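Local coordinates for esterase (Thermotoga maritima, PDB 3DOH), which is a thermostable carboxylesterase carrying an immunoglobulin-like domain, and probably hydrolyses ester bonds with an alpha/beta-hydrolase catalytic machinery, at residues Leu192-Asn197 with Val216-Cys221; Ala280-Pro285 with Glu304-Ile309; Ala290-Cys295 with Glu373-Gln378; Trp312-Glu317 with Arg342-Glu347. One frame throughout, in Å; residues are numbered along the deposited sequence.

Contact 1: residues Leu192-Asn197 with Val216-Cys221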
loop_
_atom_site.group_PDB
_atom_site.type_symbol
_atom_site.label_atom_id
_atom_site.label_comp_id
_atom_site.label_asym_id
_atom_site.label_seq_id
_atom_site.Cartn_x
_atom_site.Cartn_y
_atom_site.Cartn_z
ATOM N N LEU A 192 -39.430 10.167 1.574
ATOM C CA LEU A 192 -38.410 10.106 2.627
ATOM C C LEU A 192 -38.523 8.952 3.605
ATOM O O LEU A 192 -37.518 8.279 3.867
ATOM C CB LEU A 192 -38.406 11.406 3.401
ATOM C CG LEU A 192 -37.153 12.261 3.252
ATOM C CD1 LEU A 192 -36.273 11.919 2.027
ATOM C CD2 LEU A 192 -37.581 13.708 3.248
ATOM N N GLN A 193 -39.736 8.707 4.104
ATOM C CA GLN A 193 -39.938 7.833 5.279
ATOM C C GLN A 193 -39.825 6.365 4.906
ATOM O O GLN A 193 -39.803 5.449 5.760
ATOM C CB GLN A 193 -41.265 8.159 6.010
ATOM C CG GLN A 193 -42.537 7.524 5.463
ATOM C CD GLN A 193 -43.106 8.260 4.265
ATOM O OE1 GLN A 193 -42.430 9.102 3.661
ATOM N NE2 GLN A 193 -44.357 7.950 3.910
ATOM N N VAL A 194 -39.714 6.165 3.604
ATOM C CA VAL A 194 -39.676 4.857 3.042
ATOM C C VAL A 194 -38.291 4.669 2.381
ATOM O O VAL A 194 -37.932 3.572 1.977
ATOM C CB VAL A 194 -40.936 4.707 2.110
ATOM C CG1 VAL A 194 -40.596 4.471 0.647
ATOM C CG2 VAL A 194 -41.934 3.695 2.662
ATOM N N ALA A 195 -37.494 5.722 2.305
ATOM C CA ALA A 195 -36.257 5.641 1.581
ATOM C C ALA A 195 -35.039 5.905 2.470
ATOM O O ALA A 195 -33.908 5.534 2.137
ATOM C CB ALA A 195 -36.281 6.603 0.452
ATOM N N GLY A 196 -35.263 6.542 3.605
ATOM C CA GLY A 196 -34.153 6.927 4.474
ATOM C C GLY A 196 -33.423 5.759 5.109
ATOM O O GLY A 196 -32.245 5.874 5.398
ATOM N N ASN A 197 -34.109 4.629 5.301
ATOM C CA ASN A 197 -33.519 3.385 5.854
ATOM C C ASN A 197 -34.418 2.172 5.507
ATOM O O ASN A 197 -35.399 2.344 4.794
ATOM C CB ASN A 197 -33.330 3.529 7.354
ATOM C CG ASN A 197 -34.556 4.101 8.021
ATOM O OD1 ASN A 197 -34.478 5.107 8.751
ATOM N ND2 ASN A 197 -35.713 3.463 7.786
ATOM N N VAL A 216 -47.605 -3.262 5.105
ATOM C CA VAL A 216 -46.730 -2.288 5.738
ATOM C C VAL A 216 -47.283 -0.905 5.547
ATOM O O VAL A 216 -47.457 -0.455 4.429
ATOM C CB VAL A 216 -45.323 -2.293 5.141
ATOM C CG1 VAL A 216 -44.394 -1.374 5.930
ATOM C CG2 VAL A 216 -44.762 -3.692 5.115
ATOM N N LEU A 217 -47.520 -0.225 6.654
ATOM C CA LEU A 217 -47.944 1.141 6.631
ATOM C C LEU A 217 -46.789 1.987 7.110
ATOM O O LEU A 217 -46.221 1.762 8.190
ATOM C CB LEU A 217 -49.150 1.321 7.549
ATOM C CG LEU A 217 -49.384 2.691 8.157
ATOM C CD1 LEU A 217 -49.780 3.647 7.111
ATOM C CD2 LEU A 217 -50.441 2.599 9.199
ATOM N N ALA A 218 -46.471 2.995 6.307
ATOM C CA ALA A 218 -45.367 3.882 6.591
ATOM C C ALA A 218 -45.893 5.293 6.451
ATOM O O ALA A 218 -45.977 5.834 5.351
ATOM C CB ALA A 218 -44.224 3.622 5.616
ATOM N N PRO A 219 -46.350 5.866 7.546
ATOM C CA PRO A 219 -46.749 7.276 7.594
ATOM C C PRO A 219 -45.626 8.315 7.647
ATOM O O PRO A 219 -44.571 8.058 8.232
ATOM C CB PRO A 219 -47.618 7.352 8.863
ATOM C CG PRO A 219 -47.147 6.248 9.698
ATOM C CD PRO A 219 -46.692 5.143 8.771
ATOM N N GLN A 220 -45.870 9.493 7.051
ATOM C CA GLN A 220 -44.908 10.619 7.137
ATOM C C GLN A 220 -45.373 11.772 7.990
ATOM O O GLN A 220 -46.484 12.269 7.837
ATOM C CB GLN A 220 -44.559 11.181 5.764
ATOM C CG GLN A 220 -43.658 12.407 5.848
ATOM C CD GLN A 220 -43.063 12.770 4.497
ATOM O OE1 GLN A 220 -43.774 12.846 3.495
ATOM N NE2 GLN A 220 -41.742 12.975 4.459
ATOM N N CYS A 221 -44.509 12.204 8.903
ATOM C CA CYS A 221 -44.855 13.265 9.842
ATOM C C CYS A 221 -44.184 14.580 9.459
ATOM O O CYS A 221 -43.092 14.589 8.891
ATOM C CB CYS A 221 -44.461 12.869 11.266
ATOM S SG CYS A 221 -44.076 14.264 12.350
#

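Contact 2: residues Ala280-Pro285 with Glu304-Ile309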
loop_
_atom_site.group_PDB
_atom_site.type_symbol
_atom_site.label_atom_id
_atom_site.label_comp_id
_atom_site.label_asym_id
_atom_site.label_seq_id
_atom_site.Cartn_x
_atom_site.Cartn_y
_atom_site.Cartn_z
ATOM N N ALA A 280 -47.100 5.190 21.279
ATOM C CA ALA A 280 -48.186 4.410 20.656
ATOM C C ALA A 280 -48.657 3.204 21.450
ATOM O O ALA A 280 -49.850 3.019 21.656
ATOM C CB ALA A 280 -47.791 3.968 19.282
ATOM N N ILE A 281 -47.735 2.357 21.870
ATOM C CA ILE A 281 -48.152 1.139 22.550
ATOM C C ILE A 281 -48.630 1.434 23.959
ATOM O O ILE A 281 -49.497 0.760 24.461
ATOM C CB ILE A 281 -47.046 0.039 22.562
ATOM C CG1 ILE A 281 -45.758 0.551 23.222
ATOM C CG2 ILE A 281 -46.837 -0.552 21.150
ATOM C CD1 ILE A 281 -44.794 -0.503 23.533
ATOM N N MET A 282 -48.066 2.438 24.598
ATOM C CA MET A 282 -48.433 2.784 25.950
ATOM C C MET A 282 -49.800 3.484 25.971
ATOM O O MET A 282 -50.603 3.307 26.907
ATOM C CB MET A 282 -47.359 3.685 26.554
ATOM C CG MET A 282 -46.309 2.978 27.398
ATOM S SD MET A 282 -45.007 4.144 27.784
ATOM C CE MET A 282 -43.734 3.073 28.436
ATOM N N GLU A 283 -50.074 4.279 24.939
ATOM C CA GLU A 283 -51.359 5.002 24.860
ATOM C C GLU A 283 -52.473 4.206 24.187
ATOM O O GLU A 283 -53.629 4.610 24.255
ATOM C CB GLU A 283 -51.192 6.344 24.154
ATOM C CG GLU A 283 -50.252 7.323 24.850
ATOM C CD GLU A 283 -50.575 7.543 26.323
ATOM O OE1 GLU A 283 -51.762 7.633 26.710
ATOM O OE2 GLU A 283 -49.629 7.640 27.120
ATOM N N PHE A 284 -52.115 3.095 23.548
ATOM C CA PHE A 284 -53.088 2.247 22.868
ATOM C C PHE A 284 -52.725 0.773 23.019
ATOM O O PHE A 284 -52.556 0.060 22.031
ATOM C CB PHE A 284 -53.178 2.618 21.387
ATOM C CG PHE A 284 -53.667 4.017 21.140
ATOM C CD1 PHE A 284 -55.014 4.320 21.235
ATOM C CD2 PHE A 284 -52.779 5.027 20.813
ATOM C CE1 PHE A 284 -55.467 5.607 21.009
ATOM C CE2 PHE A 284 -53.225 6.315 20.586
ATOM C CZ PHE A 284 -54.571 6.605 20.683
ATOM N N PRO A 285 -52.609 0.325 24.265
ATOM C CA PRO A 285 -52.075 -0.996 24.567
ATOM C C PRO A 285 -52.889 -2.079 23.931
ATOM O O PRO A 285 -52.413 -3.196 23.751
ATOM C CB PRO A 285 -52.222 -1.106 26.080
ATOM C CG PRO A 285 -53.045 0.054 26.519
ATOM C CD PRO A 285 -52.903 1.094 25.494
ATOM N N GLU A 304 -46.816 -0.471 32.919
ATOM C CA GLU A 304 -47.723 -1.459 33.455
ATOM C C GLU A 304 -48.801 -1.823 32.429
ATOM O O GLU A 304 -49.232 -2.962 32.370
ATOM C CB GLU A 304 -48.328 -0.936 34.775
ATOM C CG GLU A 304 -49.022 -2.014 35.618
ATOM C CD GLU A 304 -48.058 -3.028 36.252
ATOM O OE1 GLU A 304 -47.144 -2.595 36.977
ATOM O OE2 GLU A 304 -48.229 -4.249 36.034
ATOM N N ARG A 305 -49.220 -0.861 31.614
ATOM C CA ARG A 305 -50.224 -1.110 30.579
ATOM C C ARG A 305 -49.679 -2.000 29.470
ATOM O O ARG A 305 -50.454 -2.617 28.738
ATOM C CB ARG A 305 -50.641 0.195 29.923
ATOM C CG ARG A 305 -50.422 1.390 30.781
ATOM C CD ARG A 305 -50.792 2.620 30.036
ATOM N NE ARG A 305 -51.309 3.636 30.938
ATOM C CZ ARG A 305 -51.867 4.768 30.534
ATOM N NH1 ARG A 305 -51.972 5.046 29.243
ATOM N NH2 ARG A 305 -52.310 5.628 31.426
ATOM N N ILE A 306 -48.352 -2.018 29.321
ATOM C CA ILE A 306 -47.716 -2.727 28.211
ATOM C C ILE A 306 -47.099 -4.027 28.708
ATOM O O ILE A 306 -46.454 -4.757 27.946
ATOM C CB ILE A 306 -46.683 -1.851 27.392
ATOM C CG1 ILE A 306 -45.641 -1.207 28.288
ATOM C CG2 ILE A 306 -47.372 -0.763 26.602
ATOM C CD1 ILE A 306 -44.336 -0.868 27.567
ATOM N N LYS A 307 -47.340 -4.319 29.987
ATOM C CA LYS A 307 -46.810 -5.508 30.626
ATOM C C LYS A 307 -46.902 -6.768 29.719
ATOM O O LYS A 307 -46.003 -7.592 29.705
ATOM C CB LYS A 307 -47.495 -5.717 31.989
ATOM C CG LYS A 307 -47.216 -7.099 32.655
ATOM C CD LYS A 307 -47.369 -7.102 34.174
ATOM C CE LYS A 307 -48.812 -6.850 34.644
ATOM N NZ LYS A 307 -49.840 -7.841 34.156
ATOM N N ASP A 308 -47.974 -6.902 28.947
ATOM C CA ASP A 308 -48.213 -8.117 28.164
ATOM C C ASP A 308 -47.853 -8.031 26.702
ATOM O O ASP A 308 -47.995 -9.036 26.013
ATOM C CB ASP A 308 -49.683 -8.541 28.214
ATOM C CG ASP A 308 -50.110 -9.028 29.569
ATOM O OD1 ASP A 308 -51.341 -9.252 29.720
ATOM O OD2 ASP A 308 -49.242 -9.187 30.475
ATOM N N ILE A 309 -47.414 -6.868 26.227
ATOM C CA ILE A 309 -46.960 -6.733 24.844
ATOM C C ILE A 309 -45.500 -7.186 24.647
ATOM O O ILE A 309 -44.592 -6.647 25.280
ATOM C CB ILE A 309 -47.167 -5.299 24.351
ATOM C CG1 ILE A 309 -48.620 -4.889 24.615
ATOM C CG2 ILE A 309 -46.827 -5.183 22.867
ATOM C CD1 ILE A 309 -48.934 -3.440 24.295
#

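Contact 3: residues Ala290-Cys295 with Glu373-Gln378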
loop_
_atom_site.group_PDB
_atom_site.type_symbol
_atom_site.label_atom_id
_atom_site.label_comp_id
_atom_site.label_asym_id
_atom_site.label_seq_id
_atom_site.Cartn_x
_atom_site.Cartn_y
_atom_site.Cartn_z
ATOM N N ALA A 290 -46.999 -6.557 19.068
ATOM C CA ALA A 290 -45.593 -6.503 19.441
ATOM C C ALA A 290 -44.925 -5.271 18.832
ATOM O O ALA A 290 -45.340 -4.782 17.782
ATOM C CB ALA A 290 -44.878 -7.769 18.997
ATOM N N ALA A 291 -43.891 -4.779 19.504
ATOM C CA ALA A 291 -43.260 -3.527 19.150
ATOM C C ALA A 291 -41.749 -3.718 19.074
ATOM O O ALA A 291 -41.190 -4.494 19.854
ATOM C CB ALA A 291 -43.591 -2.515 20.197
ATOM N N ILE A 292 -41.086 -3.036 18.142
ATOM C CA ILE A 292 -39.618 -2.897 18.152
ATOM C C ILE A 292 -39.276 -1.395 18.122
ATOM O O ILE A 292 -39.185 -0.783 17.042
ATOM C CB ILE A 292 -38.936 -3.658 16.977
ATOM C CG1 ILE A 292 -39.359 -5.127 16.979
ATOM C CG2 ILE A 292 -37.407 -3.459 16.962
ATOM C CD1 ILE A 292 -39.038 -5.881 15.650
ATOM N N PRO A 293 -39.132 -0.779 19.301
ATOM C CA PRO A 293 -38.642 0.583 19.456
ATOM C C PRO A 293 -37.116 0.747 19.481
ATOM O O PRO A 293 -36.453 0.330 20.445
ATOM C CB PRO A 293 -39.207 0.983 20.802
ATOM C CG PRO A 293 -39.311 -0.277 21.556
ATOM C CD PRO A 293 -39.555 -1.363 20.577
ATOM N N ILE A 294 -36.594 1.412 18.450
ATOM C CA ILE A 294 -35.169 1.566 18.225
ATOM C C ILE A 294 -34.755 2.972 18.598
ATOM O O ILE A 294 -35.323 3.935 18.068
ATOM C CB ILE A 294 -34.816 1.294 16.739
ATOM C CG1 ILE A 294 -35.195 -0.119 16.382
ATOM C CG2 ILE A 294 -33.321 1.463 16.483
ATOM C CD1 ILE A 294 -35.502 -0.270 14.956
ATOM N N CYS A 295 -33.772 3.084 19.486
ATOM C CA CYS A 295 -33.348 4.373 20.014
ATOM C C CYS A 295 -34.539 5.305 20.174
ATOM O O CYS A 295 -34.767 6.184 19.344
ATOM C CB CYS A 295 -32.303 5.011 19.096
ATOM S SG CYS A 295 -32.763 5.043 17.347
ATOM N N GLU A 373 -38.044 -12.513 12.410
ATOM C CA GLU A 373 -38.758 -13.766 12.634
ATOM C C GLU A 373 -39.547 -13.675 13.912
ATOM O O GLU A 373 -40.741 -14.060 13.945
ATOM C CB GLU A 373 -37.785 -14.942 12.703
ATOM C CG GLU A 373 -37.419 -15.524 11.327
ATOM C CD GLU A 373 -38.660 -15.842 10.485
ATOM O OE1 GLU A 373 -38.852 -15.163 9.445
ATOM O OE2 GLU A 373 -39.457 -16.741 10.881
ATOM N N TRP A 374 -38.891 -13.151 14.963
ATOM C CA TRP A 374 -39.506 -13.021 16.255
ATOM C C TRP A 374 -40.777 -12.172 16.189
ATOM O O TRP A 374 -41.770 -12.466 16.852
ATOM C CB TRP A 374 -38.517 -12.401 17.221
ATOM C CG TRP A 374 -39.147 -12.007 18.545
ATOM C CD1 TRP A 374 -39.298 -12.809 19.653
ATOM C CD2 TRP A 374 -39.716 -10.716 18.906
ATOM N NE1 TRP A 374 -39.893 -12.091 20.670
ATOM C CE2 TRP A 374 -40.157 -10.813 20.241
ATOM C CE3 TRP A 374 -39.847 -9.486 18.249
ATOM C CZ2 TRP A 374 -40.762 -9.732 20.915
ATOM C CZ3 TRP A 374 -40.452 -8.410 18.933
ATOM C CH2 TRP A 374 -40.902 -8.549 20.238
ATOM N N LEU A 375 -40.765 -11.108 15.390
ATOM C CA LEU A 375 -41.915 -10.216 15.420
ATOM C C LEU A 375 -43.086 -11.019 14.907
ATOM O O LEU A 375 -44.168 -10.979 15.500
ATOM C CB LEU A 375 -41.683 -8.953 14.609
ATOM C CG LEU A 375 -42.764 -7.863 14.543
ATOM C CD1 LEU A 375 -42.736 -6.984 15.780
ATOM C CD2 LEU A 375 -42.478 -7.031 13.341
ATOM N N PHE A 376 -42.833 -11.807 13.860
ATOM C CA PHE A 376 -43.899 -12.596 13.245
ATOM C C PHE A 376 -44.455 -13.755 14.074
ATOM O O PHE A 376 -45.561 -14.225 13.798
ATOM C CB PHE A 376 -43.592 -13.010 11.787
ATOM C CG PHE A 376 -43.668 -11.866 10.847
ATOM C CD1 PHE A 376 -44.869 -11.202 10.645
ATOM C CD2 PHE A 376 -42.541 -11.393 10.209
ATOM C CE1 PHE A 376 -44.955 -10.105 9.796
ATOM C CE2 PHE A 376 -42.636 -10.278 9.355
ATOM C CZ PHE A 376 -43.847 -9.631 9.164
ATOM N N GLU A 377 -43.731 -14.226 15.077
ATOM C CA GLU A 377 -44.359 -15.240 15.932
ATOM C C GLU A 377 -45.218 -14.606 17.033
ATOM O O GLU A 377 -45.748 -15.309 17.899
ATOM C CB GLU A 377 -43.370 -16.281 16.432
ATOM C CG GLU A 377 -41.973 -15.722 16.627
ATOM C CD GLU A 377 -40.870 -16.791 16.615
ATOM O OE1 GLU A 377 -40.178 -16.977 17.654
ATOM O OE2 GLU A 377 -40.697 -17.440 15.561
ATOM N N GLN A 378 -45.403 -13.281 16.997
ATOM C CA GLN A 378 -46.259 -12.651 18.016
ATOM C C GLN A 378 -47.699 -12.448 17.538
ATOM O O GLN A 378 -47.959 -12.416 16.332
ATOM C CB GLN A 378 -45.668 -11.360 18.543
ATOM C CG GLN A 378 -44.226 -11.427 18.979
ATOM C CD GLN A 378 -43.869 -12.565 19.950
ATOM O OE1 GLN A 378 -44.574 -12.848 20.928
ATOM N NE2 GLN A 378 -42.745 -13.196 19.682
#

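Contact 4: residues Trp312-Glu317 with Arg342-Glu347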
loop_
_atom_site.group_PDB
_atom_site.type_symbol
_atom_site.label_atom_id
_atom_site.label_comp_id
_atom_site.label_asym_id
_atom_site.label_seq_id
_atom_site.Cartn_x
_atom_site.Cartn_y
_atom_site.Cartn_z
ATOM N N TRP A 312 -39.095 -5.824 21.767
ATOM C CA TRP A 312 -37.658 -6.040 21.663
ATOM C C TRP A 312 -37.034 -4.680 21.377
ATOM O O TRP A 312 -37.165 -4.128 20.285
ATOM C CB TRP A 312 -37.338 -7.084 20.600
ATOM C CG TRP A 312 -35.911 -7.496 20.547
ATOM C CD1 TRP A 312 -34.847 -6.814 21.041
ATOM C CD2 TRP A 312 -35.371 -8.667 19.910
ATOM N NE1 TRP A 312 -33.678 -7.492 20.778
ATOM C CE2 TRP A 312 -33.974 -8.634 20.087
ATOM C CE3 TRP A 312 -35.938 -9.744 19.215
ATOM C CZ2 TRP A 312 -33.127 -9.639 19.599
ATOM C CZ3 TRP A 312 -35.095 -10.751 18.721
ATOM C CH2 TRP A 312 -33.710 -10.685 18.914
ATOM N N VAL A 313 -36.394 -4.134 22.402
ATOM C CA VAL A 313 -35.746 -2.836 22.348
ATOM C C VAL A 313 -34.304 -2.939 21.788
ATOM O O VAL A 313 -33.591 -3.911 22.040
ATOM C CB VAL A 313 -35.697 -2.268 23.768
ATOM C CG1 VAL A 313 -35.161 -0.832 23.787
ATOM C CG2 VAL A 313 -37.066 -2.323 24.402
ATOM N N PHE A 314 -33.886 -1.935 21.026
ATOM C CA PHE A 314 -32.546 -1.864 20.454
ATOM C C PHE A 314 -32.039 -0.423 20.693
ATOM O O PHE A 314 -32.834 0.547 20.594
ATOM C CB PHE A 314 -32.570 -2.168 18.935
ATOM C CG PHE A 314 -32.909 -3.598 18.583
ATOM C CD1 PHE A 314 -34.237 -4.036 18.545
ATOM C CD2 PHE A 314 -31.900 -4.524 18.289
ATOM C CE1 PHE A 314 -34.543 -5.396 18.211
ATOM C CE2 PHE A 314 -32.215 -5.881 17.956
ATOM C CZ PHE A 314 -33.522 -6.309 17.919
ATOM N N HIS A 315 -30.741 -0.274 21.000
ATOM C CA HIS A 315 -30.110 1.028 21.224
ATOM C C HIS A 315 -28.602 0.775 21.180
ATOM O O HIS A 315 -28.152 -0.329 21.445
ATOM C CB HIS A 315 -30.490 1.543 22.616
ATOM C CG HIS A 315 -30.600 3.034 22.715
ATOM N ND1 HIS A 315 -29.579 3.889 22.351
ATOM C CD2 HIS A 315 -31.597 3.819 23.184
ATOM C CE1 HIS A 315 -29.956 5.134 22.565
ATOM N NE2 HIS A 315 -31.169 5.116 23.087
ATOM N N ALA A 316 -27.799 1.776 20.852
ATOM C CA ALA A 316 -26.353 1.588 20.931
ATOM C C ALA A 316 -25.887 2.336 22.144
ATOM O O ALA A 316 -26.312 3.486 22.376
ATOM C CB ALA A 316 -25.659 2.104 19.704
ATOM N N GLU A 317 -24.993 1.680 22.897
ATOM C CA GLU A 317 -24.412 2.222 24.128
ATOM C C GLU A 317 -23.890 3.657 24.002
ATOM O O GLU A 317 -24.098 4.488 24.896
ATOM C CB GLU A 317 -23.281 1.325 24.578
ATOM C CG GLU A 317 -22.757 1.698 25.948
ATOM C CD GLU A 317 -21.721 2.807 25.893
ATOM O OE1 GLU A 317 -21.208 3.114 24.796
ATOM O OE2 GLU A 317 -21.424 3.388 26.940
ATOM N N ARG A 342 -37.332 -8.185 25.322
ATOM C CA ARG A 342 -35.924 -8.414 24.942
ATOM C C ARG A 342 -35.186 -7.094 24.692
ATOM O O ARG A 342 -35.790 -6.035 24.433
ATOM C CB ARG A 342 -35.796 -9.249 23.681
ATOM C CG ARG A 342 -36.411 -10.621 23.731
ATOM C CD ARG A 342 -36.236 -11.302 22.387
ATOM N NE ARG A 342 -36.681 -12.672 22.517
ATOM C CZ ARG A 342 -36.304 -13.686 21.730
ATOM N NH1 ARG A 342 -35.452 -13.498 20.713
ATOM N NH2 ARG A 342 -36.798 -14.906 21.981
ATOM N N TYR A 343 -33.861 -7.186 24.756
ATOM C CA TYR A 343 -32.988 -6.041 24.707
ATOM C C TYR A 343 -31.615 -6.455 24.256
ATOM O O TYR A 343 -30.917 -7.218 24.944
ATOM C CB TYR A 343 -32.878 -5.360 26.076
ATOM C CG TYR A 343 -32.125 -4.065 26.040
ATOM C CD1 TYR A 343 -32.453 -3.056 25.117
ATOM C CD2 TYR A 343 -31.106 -3.833 26.933
ATOM C CE1 TYR A 343 -31.736 -1.861 25.082
ATOM C CE2 TYR A 343 -30.400 -2.649 26.932
ATOM C CZ TYR A 343 -30.696 -1.659 26.023
ATOM O OH TYR A 343 -29.937 -0.469 26.054
ATOM N N THR A 344 -31.263 -5.933 23.083
ATOM C CA THR A 344 -29.960 -5.992 22.498
ATOM C C THR A 344 -29.434 -4.559 22.556
ATOM O O THR A 344 -30.041 -3.670 21.963
ATOM C CB THR A 344 -30.116 -6.401 21.035
ATOM O OG1 THR A 344 -30.815 -7.641 20.980
ATOM C CG2 THR A 344 -28.769 -6.553 20.355
ATOM N N GLU A 345 -28.331 -4.331 23.275
ATOM C CA GLU A 345 -27.673 -3.027 23.308
ATOM C C GLU A 345 -26.299 -3.140 22.706
ATOM O O GLU A 345 -25.385 -3.711 23.325
ATOM C CB GLU A 345 -27.541 -2.511 24.719
ATOM C CG GLU A 345 -26.916 -1.129 24.827
ATOM C CD GLU A 345 -26.643 -0.714 26.281
ATOM O OE1 GLU A 345 -27.579 -0.715 27.114
ATOM O OE2 GLU A 345 -25.476 -0.399 26.607
ATOM N N TYR A 346 -26.164 -2.591 21.505
ATOM C CA TYR A 346 -24.903 -2.534 20.789
ATOM C C TYR A 346 -23.767 -1.855 21.583
ATOM O O TYR A 346 -23.854 -0.663 21.909
ATOM C CB TYR A 346 -25.102 -1.834 19.423
ATOM C CG TYR A 346 -26.133 -2.501 18.535
ATOM C CD1 TYR A 346 -25.865 -3.743 17.956
ATOM C CD2 TYR A 346 -27.369 -1.898 18.277
ATOM C CE1 TYR A 346 -26.796 -4.394 17.146
ATOM C CE2 TYR A 346 -28.323 -2.528 17.455
ATOM C CZ TYR A 346 -28.015 -3.786 16.893
ATOM O OH TYR A 346 -28.910 -4.450 16.096
ATOM N N GLU A 347 -22.721 -2.637 21.882
ATOM C CA GLU A 347 -21.508 -2.163 22.569
ATOM C C GLU A 347 -20.863 -0.926 21.924
ATOM O O GLU A 347 -20.809 -0.811 20.687
ATOM C CB GLU A 347 -20.429 -3.238 22.549
ATOM C CG GLU A 347 -20.603 -4.400 23.457
ATOM C CD GLU A 347 -19.399 -5.373 23.317
ATOM O OE1 GLU A 347 -19.366 -6.117 22.295
ATOM O OE2 GLU A 347 -18.483 -5.375 24.213
#

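Contact 1: residues Leu192-Asn197 with Val216-Cys221
Q193 NE2 is held by two oxygens: the backbone O of A218 across the contact, and OD1 of N190, three residues earlier in the chain. The bond from Q193 NE2 to A218 O is 3.0 Å long and almost straight at the hydrogen (176°). A218 O lies in the plane of the Q193 amide, while NE2 stands above the plane of the A218 carbonyl. A chi1 of 84° puts Q193 CG between its backbone N and carbonyl carbon, 3.5 Å from P219 O. From there the chain bends at chi2, and CD comes 3.6 Å from Q220 CB. The two glutamine side chains cross at about a right angle, their amide planes 31° apart. The buried amide of Q220 is anchored by the preceding loop: OE1 accepts from N190 N, and NE2 bonds to D189 OD1 and E185 O. N190 therefore serves both glutamines. L192 CB rests 3.8 Å from Q220 NE2, and V194 CG2 makes an apolar contact with A218 CB at 3.7 Å. A short, weakly bonded helical turn is thus docked by a side-chain amide onto the end of strand 215-219, the fourth strand of the canonical alpha/beta-hydrolase sheet.

Contact 2: residues Ala280-Pro285 with Glu304-Ile309
R305 reaches across the end of helix 272-283, starting at P285: its CB lies 4.2 Å from P285 CG, and its backbone O is 3.5 Å from P285 CB. R305 CD is anti to CA (chi2 177°) and lies beside M282 O. Beyond the bend at chi3, NE and CZ pass farther from that oxygen, and NH1 returns to it with a hydrogen bond of 3.2 Å from R305 NH1 to M282 O (168° at the hydrogen). M282 O sits at the guanidinium edge, in its plane, whereas NH1 stands above the plane of the carbonyl. R305 NH1 also makes a long salt bridge, 3.6 Å, to E283 OE1, with the carboxylate turned 63° from the guanidinium; the other oxygen, E283 OE2, pairs with K302. The helix is the alpha element between parallel strands 264-270 and 290-294 of the alpha/beta-hydrolase fold, and it probably starts at the nucleophile elbow. Its C-terminal end is covered here by the loop leading into strand 311-316. Deeper in, I306 CG2 lies 3.4 Å from I281 O and 4.0 Å from M282 CG, and the side chains of I281 and I306 cross at about a right angle. Both isoleucines also touch I311. A type I turn from I306 to I309 then brings I309 CD1 to 3.5 Å from P285 O, which takes a weak hydrogen bond from R380.

Contact 3: residues Ala290-Cys295 with Glu373-Gln378
The backbones of strand 290-294 and the end of helix 369-376 come nearest at A290 and Q378, whose CA atoms are 6.3 Å apart. A290 and I292 direct their CB atoms toward the helix, and A291 points away. A290 CB lies 3.7 Å from Q378 CB, 3.9 Å from L375 CD1 and 4.2 Å from W374 CH2. L375 holds CG anti to its backbone N (chi1 -178°), and its CD1 reaches both A290 and I292, the distance from L375 CD1 to I292 CD1 being 3.9 Å. The side chains of I292 and W374 run antiparallel alongside one another, I292 CG1 meeting CZ3 at the edge of the indole, 4.0 Å away. This is one layer boundary of the alpha/beta-hydrolase sandwich: the C-terminal helix packs on the face of the central sheet that carries A290 and I292, while A291 touches T277 and I281 of helix 272-283. I292 also lies close to, though not in contact with, the probable nucleophile elbow. Q378 folds back on its own segment, bent at chi2, and its NE2 donates to W374 O (3.1 Å, 158° at the hydrogen). That leaves Q378 NE2 3.2 Å above one face of the W374 ring, displaced toward the rim. The indole of W374 further meets W312 of the adjacent strand edge to face, and L375 packs on Y266 and W203.

Contact 4: residues Trp312-Glu317 with Arg342-Glu347
W312 and R342, paired across two parallel strands, pack ring against chain. R342 CB sits over the face of the five-membered ring of W312 in a CH-pi contact, 3.7 Å from its centroid and 13° off the normal. Farther along the extended chain R342 CD lies 3.5 Å from W312 CE3, and R342 NH1 is 3.4 Å from W312 CZ3; the ion pair of NH1 with E370 is long and weak. F314 CZ occupies the opposite face of the indole. In the ring plane, W312 NE1 donates to T344 OG1 (2.9 Å, 145° at the hydrogen). The backbones are stitched by V313 N to R342 O (2.8 Å) and T344 N to V313 O (3.3 Å). At the other end Y346 O accepts from E317 N at 2.8 Å, and Y346 CB touches A316 CB at 4.0 Å. The Y346 hydroxyl reaches past F314 to bond T365. A second subunit borders the outer strand, where its R207 bonds E345 O and its R198 pairs with E347. With helix 325-336 between them, these neighbours form the last beta-alpha-beta crossover of the alpha/beta-hydrolase sheet, strand 311-316 leading into the loop where this family usually carries its catalytic acid.

Overall arrangement
From the N terminus, the chain passes through the immunoglobulin-like domain before entering the hydrolase domain, where all four contacts lie. Contact 1 closes first, joining a short helical turn to strand 215-219, and is complete before the others begin. Contact 2 opens at the end of helix 272-283 and contact 3 opens next, at strand 290-294; contact 2 closes at 304-309 while contact 3 is still open, so the two cross, and they touch through I281 and I309. Contact 4 opens and closes within the long loop that contact 3 completes at the C-terminal helix. Strands 290-294 and 311-316 are sheet neighbours, linking contacts 3 and 4, whose centres are about 13 Å apart.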